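Local coordinates for heme utilization cystosolic carrier protein HutX (Pectobacterium carotovorum, PDB 2PH0) that probably carries heme through the cytosol as part of bacterial heme utilisation, at residues E18-K23 against F29-A34. Numbering follows the deposited sequence.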
loop_
_atom_site.group_PDB
_atom_site.type_symbol
_atom_site.label_atom_id
_atom_site.label_comp_id
_atom_site.label_asym_id
_atom_site.label_seq_id
_atom_site.Cartn_x
_atom_site.Cartn_y
_atom_site.Cartn_z
ATOM N N GLU B 18 7.873 -4.659 -13.171
ATOM C CA GLU B 18 7.041 -5.739 -12.655
ATOM C C GLU B 18 6.703 -6.734 -13.750
ATOM O O GLU B 18 6.723 -7.945 -13.521
ATOM C CB GLU B 18 5.735 -5.201 -12.064
ATOM C CG GLU B 18 5.835 -4.704 -10.639
ATOM C CD GLU B 18 6.393 -3.306 -10.539
ATOM O OE1 GLU B 18 6.666 -2.681 -11.594
ATOM O OE2 GLU B 18 6.557 -2.832 -9.395
ATOM N N ASP B 19 6.380 -6.226 -14.936
ATOM C CA ASP B 19 6.040 -7.098 -16.056
ATOM C C ASP B 19 7.254 -7.882 -16.540
ATOM O O ASP B 19 7.130 -9.007 -17.015
ATOM C CB ASP B 19 5.439 -6.293 -17.212
ATOM C CG ASP B 19 4.088 -5.692 -16.863
ATOM O OD1 ASP B 19 3.306 -6.362 -16.152
ATOM O OD2 ASP B 19 3.803 -4.558 -17.304
ATOM N N ILE B 20 8.433 -7.289 -16.411
ATOM C CA ILE B 20 9.649 -7.966 -16.824
ATOM C C ILE B 20 9.930 -9.104 -15.856
ATOM O O ILE B 20 10.382 -10.172 -16.257
ATOM C CB ILE B 20 10.840 -6.988 -16.861
ATOM C CG1 ILE B 20 10.589 -5.926 -17.936
ATOM C CG2 ILE B 20 12.129 -7.748 -17.141
ATOM C CD1 ILE B 20 11.581 -4.780 -17.933
ATOM N N ALA B 21 9.651 -8.873 -14.577
ATOM C CA ALA B 21 9.863 -9.894 -13.565
ATOM C C ALA B 21 8.962 -11.078 -13.881
ATOM O O ALA B 21 9.373 -12.233 -13.775
ATOM C CB ALA B 21 9.536 -9.343 -12.181
ATOM N N GLY B 22 7.731 -10.777 -14.282
ATOM C CA GLY B 22 6.783 -11.826 -14.591
ATOM C C GLY B 22 7.192 -12.586 -15.830
ATOM O O GLY B 22 7.087 -13.809 -15.874
ATOM N N LYS B 23 7.667 -11.854 -16.834
ATOM C CA LYS B 23 8.094 -12.451 -18.092
ATOM C C LYS B 23 9.230 -13.437 -17.855
ATOM O O LYS B 23 9.393 -14.399 -18.603
ATOM C CB LYS B 23 8.549 -11.360 -19.064
ATOM C CG LYS B 23 8.918 -11.874 -20.450
ATOM C CD LYS B 23 9.285 -10.735 -21.395
ATOM C CE LYS B 23 9.552 -11.264 -22.802
ATOM N NZ LYS B 23 9.857 -10.182 -23.780
ATOM N N PHE B 29 13.122 -7.811 -7.334
ATOM C CA PHE B 29 14.503 -7.517 -6.965
ATOM C C PHE B 29 15.485 -8.135 -7.948
ATOM O O PHE B 29 16.528 -7.548 -8.249
ATOM C CB PHE B 29 14.849 -8.018 -5.563
ATOM C CG PHE B 29 16.263 -7.682 -5.148
ATOM C CD1 PHE B 29 16.648 -6.355 -4.967
ATOM C CD2 PHE B 29 17.214 -8.685 -4.985
ATOM C CE1 PHE B 29 17.961 -6.029 -4.630
ATOM C CE2 PHE B 29 18.532 -8.369 -4.646
ATOM C CZ PHE B 29 18.904 -7.039 -4.469
ATOM N N ALA B 30 15.159 -9.327 -8.435
ATOM C CA ALA B 30 16.023 -10.013 -9.391
ATOM C C ALA B 30 16.203 -9.133 -10.630
ATOM O O ALA B 30 17.316 -8.982 -11.145
ATOM C CB ALA B 30 15.414 -11.364 -9.776
ATOM N N VAL B 31 15.107 -8.542 -11.095
ATOM C CA VAL B 31 15.150 -7.665 -12.254
ATOM C C VAL B 31 15.973 -6.412 -11.961
ATOM O O VAL B 31 16.826 -6.029 -12.755
ATOM C CB VAL B 31 13.727 -7.243 -12.685
ATOM C CG1 VAL B 31 13.793 -6.311 -13.871
ATOM C CG2 VAL B 31 12.913 -8.477 -13.029
ATOM N N VAL B 32 15.728 -5.785 -10.813
ATOM C CA VAL B 32 16.450 -4.569 -10.441
ATOM C C VAL B 32 17.948 -4.797 -10.285
ATOM O O VAL B 32 18.765 -3.961 -10.691
ATOM C CB VAL B 32 15.859 -3.979 -9.146
ATOM C CG1 VAL B 32 16.711 -2.827 -8.634
ATOM C CG2 VAL B 32 14.440 -3.501 -9.429
ATOM N N GLU B 33 18.296 -5.941 -9.708
ATOM C CA GLU B 33 19.678 -6.342 -9.477
ATOM C C GLU B 33 20.413 -6.522 -10.804
ATOM O O GLU B 33 21.645 -6.440 -10.865
ATOM C CB GLU B 33 19.667 -7.655 -8.688
ATOM C CG GLU B 33 21.002 -8.263 -8.360
ATOM C CD GLU B 33 20.851 -9.450 -7.427
ATOM O OE1 GLU B 33 20.165 -10.431 -7.806
ATOM O OE2 GLU B 33 21.411 -9.398 -6.312
ATOM N N ALA B 34 19.648 -6.768 -11.861
ATOM C CA ALA B 34 20.209 -6.978 -13.191
ATOM C C ALA B 34 20.271 -5.714 -14.045
ATOM O O ALA B 34 20.779 -5.749 -15.165
ATOM C CB ALA B 34 19.409 -8.041 -13.918
#
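No flat group stands between I20, A21 and V31, the three residues that touch here; the one aromatic ring of the two segments, that of F29, lies outside the contact. CB of E33, one helical turn further on, lies over one of its faces, 4.2 Å above the plane and offset toward the rim. H107 stacks on the same ring and F126 meets it edge-to-face, so F29 ties helix 28-33 to the main sheet.

The joint between the two short helices illustrates how a single branched residue can serve two neighbours at once. V31 directs its CB toward helix 17-23 and divides its methyls between consecutive residues. With chi1 at 179°, CG1 is anti to the backbone N and reaches I20, while CG2, beside that N, turns to A21. The latter approach is close: V31 CG2 comes within 3.4 Å of A21 CA and 3.6 Å of A21 CB, touching backbone as well as methyl. With only a methyl on A21, the two helix backbones can lie close, 5.9 Å between the CA atoms of A21 and V31.

I20 adds an ordinary van der Waals contact, its CG2 being 3.9 Å from V31 CG1, and the two side chains cross at about a right angle. I20 also packs on L5, L8 and L9 of helix 5-10, so it joins this pair to a third helix in a small helical cluster, while V32 rests against strands 40-44 and 107-115.

Because no hydrogen bond or salt bridge spans the two segments, the interface depends on shape and on the exclusion of water from its buried methyls. E18 turns away from the joint and pairs with K135 in a salt bridge; the joint itself is made by aliphatic carbons alone.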